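Local coordinates for aminotransferase TlmJ (Streptoalloteichus hindustanus, PDB 5UID), which acts as a pyridoxal-phosphate-dependent aminotransferase of the DegT/DnrJ/EryC1 family, probably in natural product biosynthesis, at the interface of chains A and B. Coordinates in Å, arbitrary orientation; residue numbers count along the deposited sequence, not the author numbering. Chains: chain A/B, Aminotransferase TlmJ.

Contact 1: the interface of chains A and B. Residues chain A 233-234; chain B 312-313, 316, 327-329.
The indole of A:Trp234 carries on one face the CB of B:Phe328, a CH-pi contact 3.5 Å from the centroid of the five-membered ring, while B:Arg312 NH1 lies at its edge, in plane. The guanidinium of B:Arg312 in turn takes that indole edge on a face of its own: the two planes stand 81° apart, and A:Trp234 CZ2 comes within 3.5 Å of B:Arg312 CZ, tip to tip. In this DegT/DnrJ/EryC1-family dimer a tryptophan pair from a loop of one subunit thus packs against helix 309-321 and residues 327-329 of the other. The phenyl ring of B:Phe328 stands edge-to-face to the five-membered ring, with planes at 61°. With CG anti to the backbone N (chi1 171°), the phenyl group extends past the pyrrole end of the indole, CD2 lying near A:Trp234 CD1 and NE1. B:Asp313 holds the guanidinium from beside it, near the indole rim: OD1 accepts B:Arg312 NE at 3.0 Å and NH1 at 3.1 Å, both from the same face of the carboxylate, and this salt bridge would temper the charge beside the indole. A:Trp233 has the six-membered ring of its neighbour toward one face, and its CH2 tip touches the B:Ala316 methyl CB at 3.7 Å, with B:Ala316 O at the ring edge.

Contact 2: the interface of chains A and B. Residues chain A 214, 216, 236, 238, 242; chain B 62, 87-89, 92.
A:Leu214, with backbone torsions in the left-handed region (phi 64°, psi 19°), and A:Gly242 turn their carbonyl oxygens toward the side-chain amide of B:Asn92. The amide nitrogen ND2 of B:Asn92 meets A:Gly242 O at 3.1 Å, in the carbonyl plane and on a lone pair, although the acceptor is tilted 18° from the amide plane; its bond to A:Leu214 O is weak and bent. Two backbone oxygens of one subunit are therefore served by one nitrogen of the other. Around this amide the contacts are apolar. The branches of A:Leu214 divide the work: CD1 reaches the ring tip CZ of B:Phe87 at 3.6 Å, with the side chains nearly at right angles, and CD2 touches B:Thr62 CG2 at 3.7 Å and also meets the CA of B:Gly89. B:Val88 likewise uses both methyls. CG2, anti to the backbone N, approaches A:Phe236 CE1 at 3.8 Å and A:Val238 CG2 at 3.9 Å, whereas CG1 is directed to A:Leu214 CD1 and the selenium of A:Met216. That selenium, in a selenomethionine, also covers the centre of one face of the A:Phe236 ring. In the fold, B:Val88 opens helix 88-95 and B:Asn92 follows one turn later, so the first turn of this helix presses against the loops and short strands 216-217 and 237-238 of the partner.

Contact 3: the interface of chains A and B. Residues chain A 12, 14, 18, 190, 192, 254; chain B 26, 31.
Apolar contact dominates where A:Leu14 meets B:Phe26 of the partner's helix 16-28. The CB of A:Leu14 sits over the centre of one face of the phenyl ring, 3.8 Å from its centroid, in a CH-pi contact, and CD2 continues across the ring to approach B:Phe26 CZ at 3.6 Å. CG of A:Leu14 lies anti to the carbonyl carbon (chi1 -77°), which directs the CD2 branch over the ring toward its tip while CD1 turns toward B:Leu31. Around the far rim, A:Glu18 presents its CB methylene to B:Phe26 CE2, while A:Ile254 reaches toward the phenyl tip end on, its CD1 4.0 Å from B:Phe26 CZ. B:Leu31 extends the cluster with both methyls: CD2 meets A:Leu14 CD2 at 3.8 Å and A:Val190 CG1 at 4.0 Å, and CD1 slides past the ring carbon CG of A:Pro12. A:Ile254 and A:Gly192 line the pyridoxal-phosphate pocket, and A:Val190 lies close to A:Gly192 in sequence. The cluster may therefore brace the edge of the active site with residues of the second subunit. Polar contact across the boundary runs through water. Water 1 bonds to the backbone N of A:Leu14 at 2.9 Å and to the carbonyl O of B:Phe26, also at 2.9 Å.

Contact 1: the interface of chains A and B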
loop_
_atom_site.group_PDB
_atom_site.type_symbol
_atom_site.label_atom_id
_atom_site.label_comp_id
_atom_site.label_asym_id
_atom_site.label_seq_id
_atom_site.Cartn_x
_atom_site.Cartn_y
_atom_site.Cartn_z
ATOM N N TRP A 233 15.219 -7.144 -21.363
ATOM C CA TRP A 233 15.183 -6.540 -20.038
ATOM C C TRP A 233 13.793 -6.532 -19.414
ATOM O O TRP A 233 13.662 -6.150 -18.245
ATOM C CB TRP A 233 15.739 -5.111 -20.091
ATOM C CG TRP A 233 15.127 -4.231 -21.147
ATOM C CD1 TRP A 233 13.916 -3.603 -21.091
ATOM C CD2 TRP A 233 15.713 -3.858 -22.403
ATOM N NE1 TRP A 233 13.706 -2.874 -22.239
ATOM C CE2 TRP A 233 14.794 -3.013 -23.059
ATOM C CE3 TRP A 233 16.921 -4.162 -23.039
ATOM C CZ2 TRP A 233 15.046 -2.471 -24.318
ATOM C CZ3 TRP A 233 17.168 -3.622 -24.290
ATOM C CH2 TRP A 233 16.235 -2.786 -24.915
ATOM N N TRP A 234 12.761 -6.951 -20.144
ATOM C CA TRP A 234 11.408 -6.986 -19.603
ATOM C C TRP A 234 11.025 -8.344 -19.028
ATOM O O TRP A 234 9.965 -8.455 -18.401
ATOM C CB TRP A 234 10.395 -6.590 -20.684
ATOM C CG TRP A 234 10.543 -7.356 -21.959
ATOM C CD1 TRP A 234 10.056 -8.601 -22.230
ATOM C CD2 TRP A 234 11.222 -6.924 -23.146
ATOM N NE1 TRP A 234 10.393 -8.974 -23.509
ATOM C CE2 TRP A 234 11.108 -7.961 -24.093
ATOM C CE3 TRP A 234 11.917 -5.762 -23.499
ATOM C CZ2 TRP A 234 11.662 -7.872 -25.368
ATOM C CZ3 TRP A 234 12.466 -5.675 -24.767
ATOM C CH2 TRP A 234 12.335 -6.723 -25.686
ATOM N N ARG B 312 13.131 -8.128 -33.540
ATOM C CA ARG B 312 12.460 -7.383 -32.477
ATOM C C ARG B 312 13.449 -6.951 -31.403
ATOM O O ARG B 312 13.464 -5.786 -30.989
ATOM C CB ARG B 312 11.334 -8.227 -31.872
ATOM C CG ARG B 312 10.271 -7.433 -31.097
ATOM C CD ARG B 312 10.699 -7.115 -29.662
ATOM N NE ARG B 312 11.197 -8.301 -28.970
ATOM C CZ ARG B 312 10.423 -9.169 -28.326
ATOM N NH1 ARG B 312 10.961 -10.223 -27.728
ATOM N NH2 ARG B 312 9.110 -8.984 -28.279
ATOM N N ASP B 313 14.283 -7.883 -30.933
ATOM C CA ASP B 313 15.256 -7.541 -29.901
ATOM C C ASP B 313 16.280 -6.539 -30.418
ATOM O O ASP B 313 16.623 -5.578 -29.719
ATOM C CB ASP B 313 15.950 -8.805 -29.390
ATOM C CG ASP B 313 15.006 -9.726 -28.638
ATOM O OD1 ASP B 313 13.915 -9.268 -28.236
ATOM O OD2 ASP B 313 15.359 -10.908 -28.441
ATOM N N ALA B 316 14.800 -3.048 -30.384
ATOM C CA ALA B 316 14.774 -2.436 -29.061
ATOM C C ALA B 316 16.148 -1.908 -28.672
ATOM O O ALA B 316 16.266 -0.805 -28.126
ATOM C CB ALA B 316 14.268 -3.441 -28.025
ATOM N N THR B 327 9.887 -1.244 -24.694
ATOM C CA THR B 327 9.820 -2.431 -23.848
ATOM C C THR B 327 8.686 -3.318 -24.352
ATOM O O THR B 327 8.074 -3.044 -25.391
ATOM C CB THR B 327 9.625 -2.054 -22.374
ATOM O OG1 THR B 327 9.707 -3.236 -21.568
ATOM C CG2 THR B 327 8.264 -1.402 -22.166
ATOM N N PHE B 328 8.409 -4.390 -23.615
ATOM C CA PHE B 328 7.302 -5.278 -23.925
ATOM C C PHE B 328 6.473 -5.527 -22.676
ATOM O O PHE B 328 7.012 -5.688 -21.576
ATOM C CB PHE B 328 7.784 -6.620 -24.494
ATOM C CG PHE B 328 6.685 -7.638 -24.629
ATOM C CD1 PHE B 328 5.721 -7.506 -25.615
ATOM C CD2 PHE B 328 6.601 -8.711 -23.755
ATOM C CE1 PHE B 328 4.701 -8.430 -25.737
ATOM C CE2 PHE B 328 5.584 -9.638 -23.872
ATOM C CZ PHE B 328 4.632 -9.497 -24.865
ATOM N N ARG B 329 5.157 -5.540 -22.858
ATOM C CA ARG B 329 4.201 -5.949 -21.842
ATOM C C ARG B 329 3.166 -6.831 -22.523
ATOM O O ARG B 329 2.815 -6.582 -23.678
ATOM C CB ARG B 329 3.512 -4.743 -21.185
ATOM C CG ARG B 329 4.446 -3.787 -20.462
ATOM C CD ARG B 329 4.935 -4.379 -19.151
ATOM N NE ARG B 329 5.680 -3.406 -18.360
ATOM C CZ ARG B 329 6.997 -3.242 -18.427
ATOM N NH1 ARG B 329 7.718 -3.990 -19.251
ATOM N NH2 ARG B 329 7.593 -2.332 -17.669
#

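Contact 2: the interface of chains A and B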
loop_
_atom_site.group_PDB
_atom_site.type_symbol
_atom_site.label_atom_id
_atom_site.label_comp_id
_atom_site.label_asym_id
_atom_site.label_seq_id
_atom_site.Cartn_x
_atom_site.Cartn_y
_atom_site.Cartn_z
ATOM N N LEU A 214 6.748 -7.941 -5.686
ATOM C CA LEU A 214 5.988 -9.018 -6.324
ATOM C C LEU A 214 6.775 -10.322 -6.412
ATOM O O LEU A 214 6.433 -11.204 -7.207
ATOM C CB LEU A 214 5.507 -8.602 -7.721
ATOM C CG LEU A 214 4.538 -7.420 -7.775
ATOM C CD1 LEU A 214 4.715 -6.648 -9.069
ATOM C CD2 LEU A 214 3.105 -7.906 -7.644
HETATM N N MSE A 216 9.583 -10.736 -7.731
HETATM C CA MSE A 216 10.315 -10.791 -8.994
HETATM C C MSE A 216 11.829 -10.774 -8.801
HETATM O O MSE A 216 12.338 -10.220 -7.827
HETATM C CB MSE A 216 9.906 -9.627 -9.899
HETATM C CG MSE A 216 8.499 -9.726 -10.458
HETATM SE SE MSE A 216 8.105 -8.294 -11.729
HETATM C CE MSE A 216 8.165 -6.776 -10.513
ATOM N N PHE A 236 11.355 -11.735 -16.552
ATOM C CA PHE A 236 11.629 -11.879 -15.131
ATOM C C PHE A 236 11.277 -13.291 -14.680
ATOM O O PHE A 236 10.622 -14.052 -15.396
ATOM C CB PHE A 236 10.844 -10.850 -14.310
ATOM C CG PHE A 236 9.361 -10.897 -14.546
ATOM C CD1 PHE A 236 8.550 -11.727 -13.790
ATOM C CD2 PHE A 236 8.778 -10.121 -15.534
ATOM C CE1 PHE A 236 7.184 -11.778 -14.014
ATOM C CE2 PHE A 236 7.415 -10.165 -15.761
ATOM C CZ PHE A 236 6.618 -10.995 -14.999
ATOM N N VAL A 238 9.859 -15.457 -10.982
ATOM C CA VAL A 238 9.081 -15.276 -9.761
ATOM C C VAL A 238 9.591 -16.263 -8.719
ATOM O O VAL A 238 9.528 -17.481 -8.923
ATOM C CB VAL A 238 7.577 -15.465 -10.014
ATOM C CG1 VAL A 238 6.805 -15.383 -8.708
ATOM C CG2 VAL A 238 7.069 -14.421 -11.007
ATOM N N GLY A 242 4.512 -12.727 -4.201
ATOM C CA GLY A 242 4.443 -11.530 -3.395
ATOM C C GLY A 242 3.457 -10.501 -3.918
ATOM O O GLY A 242 3.109 -10.463 -5.099
ATOM N N THR B 62 -2.530 -4.038 -7.496
ATOM C CA THR B 62 -2.105 -5.357 -7.034
ATOM C C THR B 62 -2.850 -5.753 -5.767
ATOM O O THR B 62 -3.338 -6.883 -5.648
ATOM C CB THR B 62 -0.598 -5.374 -6.784
ATOM O OG1 THR B 62 0.100 -5.028 -7.989
ATOM C CG2 THR B 62 -0.148 -6.754 -6.314
ATOM N N PHE B 87 -0.716 -9.191 -15.933
ATOM C CA PHE B 87 0.207 -8.649 -14.948
ATOM C C PHE B 87 0.556 -9.720 -13.921
ATOM O O PHE B 87 -0.309 -10.482 -13.480
ATOM C CB PHE B 87 -0.395 -7.426 -14.258
ATOM C CG PHE B 87 0.527 -6.775 -13.265
ATOM C CD1 PHE B 87 1.692 -6.159 -13.685
ATOM C CD2 PHE B 87 0.222 -6.774 -11.914
ATOM C CE1 PHE B 87 2.543 -5.555 -12.775
ATOM C CE2 PHE B 87 1.069 -6.173 -10.996
ATOM C CZ PHE B 87 2.229 -5.563 -11.427
ATOM N N VAL B 88 1.839 -9.776 -13.553
ATOM C CA VAL B 88 2.324 -10.801 -12.629
ATOM C C VAL B 88 1.571 -10.750 -11.304
ATOM O O VAL B 88 1.356 -11.787 -10.663
ATOM C CB VAL B 88 3.847 -10.647 -12.431
ATOM C CG1 VAL B 88 4.189 -9.241 -11.951
ATOM C CG2 VAL B 88 4.378 -11.693 -11.464
ATOM N N GLY B 89 1.147 -9.557 -10.880
ATOM C CA GLY B 89 0.379 -9.446 -9.649
ATOM C C GLY B 89 -0.932 -10.207 -9.685
ATOM O O GLY B 89 -1.402 -10.688 -8.650
ATOM N N ASN B 92 0.005 -13.867 -9.026
ATOM C CA ASN B 92 0.410 -13.985 -7.627
ATOM C C ASN B 92 -0.797 -13.959 -6.695
ATOM O O ASN B 92 -0.853 -14.717 -5.720
ATOM C CB ASN B 92 1.388 -12.866 -7.264
ATOM C CG ASN B 92 2.768 -13.072 -7.868
ATOM O OD1 ASN B 92 3.008 -14.039 -8.591
ATOM N ND2 ASN B 92 3.679 -12.152 -7.578
#

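Contact 3: the interface of chains A and B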
loop_
_atom_site.group_PDB
_atom_site.type_symbol
_atom_site.label_atom_id
_atom_site.label_comp_id
_atom_site.label_asym_id
_atom_site.label_seq_id
_atom_site.Cartn_x
_atom_site.Cartn_y
_atom_site.Cartn_z
ATOM N N PRO A 12 -0.571 15.766 11.855
ATOM C CA PRO A 12 0.713 16.014 11.192
ATOM C C PRO A 12 0.893 17.484 10.843
ATOM O O PRO A 12 -0.053 18.275 10.834
ATOM C CB PRO A 12 0.616 15.157 9.925
ATOM C CG PRO A 12 -0.842 15.162 9.603
ATOM C CD PRO A 12 -1.582 15.226 10.924
ATOM N N LEU A 14 2.620 19.300 7.696
ATOM C CA LEU A 14 3.258 19.352 6.388
ATOM C C LEU A 14 2.905 20.679 5.730
ATOM O O LEU A 14 1.740 21.090 5.741
ATOM C CB LEU A 14 2.817 18.179 5.504
ATOM C CG LEU A 14 3.450 16.805 5.782
ATOM C CD1 LEU A 14 2.944 16.178 7.076
ATOM C CD2 LEU A 14 3.221 15.863 4.609
ATOM N N GLU A 18 7.504 20.617 2.337
ATOM C CA GLU A 18 7.038 19.345 1.793
ATOM C C GLU A 18 6.397 19.533 0.422
ATOM O O GLU A 18 6.535 18.674 -0.457
ATOM C CB GLU A 18 6.054 18.685 2.761
ATOM C CG GLU A 18 6.676 18.153 4.051
ATOM C CD GLU A 18 6.935 19.233 5.094
ATOM O OE1 GLU A 18 6.589 20.408 4.849
ATOM O OE2 GLU A 18 7.487 18.901 6.166
ATOM N N VAL A 190 5.533 12.020 8.843
ATOM C CA VAL A 190 4.339 11.691 8.072
ATOM C C VAL A 190 4.606 11.923 6.592
ATOM O O VAL A 190 5.049 13.006 6.195
ATOM C CB VAL A 190 3.123 12.510 8.539
ATOM C CG1 VAL A 190 1.928 12.239 7.641
ATOM C CG2 VAL A 190 2.793 12.187 9.990
ATOM N N GLY A 192 1.956 10.857 4.443
ATOM C CA GLY A 192 0.645 10.406 4.015
ATOM C C GLY A 192 0.462 8.936 4.329
ATOM O O GLY A 192 -0.227 8.568 5.285
ATOM N N ILE A 254 8.826 13.555 0.473
ATOM C CA ILE A 254 8.239 14.117 1.685
ATOM C C ILE A 254 8.963 13.593 2.919
ATOM O O ILE A 254 9.202 14.336 3.880
ATOM C CB ILE A 254 6.731 13.805 1.737
ATOM C CG1 ILE A 254 6.014 14.454 0.553
ATOM C CG2 ILE A 254 6.122 14.272 3.054
ATOM C CD1 ILE A 254 4.528 14.172 0.525
ATOM N N PHE B 26 -2.766 19.156 3.014
ATOM C CA PHE B 26 -1.793 19.490 4.051
ATOM C C PHE B 26 -2.372 20.502 5.031
ATOM O O PHE B 26 -2.291 20.323 6.252
ATOM C CB PHE B 26 -0.511 20.051 3.429
ATOM C CG PHE B 26 0.346 19.025 2.746
ATOM C CD1 PHE B 26 -0.013 17.688 2.730
ATOM C CD2 PHE B 26 1.530 19.405 2.130
ATOM C CE1 PHE B 26 0.787 16.751 2.102
ATOM C CE2 PHE B 26 2.330 18.476 1.499
ATOM C CZ PHE B 26 1.962 17.146 1.487
ATOM N N LEU B 31 -4.702 13.918 6.589
ATOM C CA LEU B 31 -4.044 13.334 5.430
ATOM C C LEU B 31 -4.449 11.889 5.172
ATOM O O LEU B 31 -4.185 11.379 4.079
ATOM C CB LEU B 31 -2.519 13.418 5.588
ATOM C CG LEU B 31 -1.826 14.719 5.160
ATOM C CD1 LEU B 31 -2.292 15.916 5.978
ATOM C CD2 LEU B 31 -0.314 14.569 5.244
HETATM O O HOH W 1 -0.232 18.940 7.711
#

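The C-alpha centres of contact 1 and contact 2 lie about 18 Å apart, with contact 3 about 30 Å from contact 2 and 38 Å from contact 1. No residue is shared, but contacts 1 and 2 draw on the same stretch of chain A: residues 233-238 reach two regions of the partner, around helix 309-321 with residues 327-329 and around helix 88-95. Contact 3 instead sets residues 26 and 31 of chain B against the N-terminal segment of chain A and its residues 190, 192 and 254, near the cofactor pocket. Because the interface is two-fold symmetric, each patch recurs with the chains exchanged, consistent with a dimer held over much of its length.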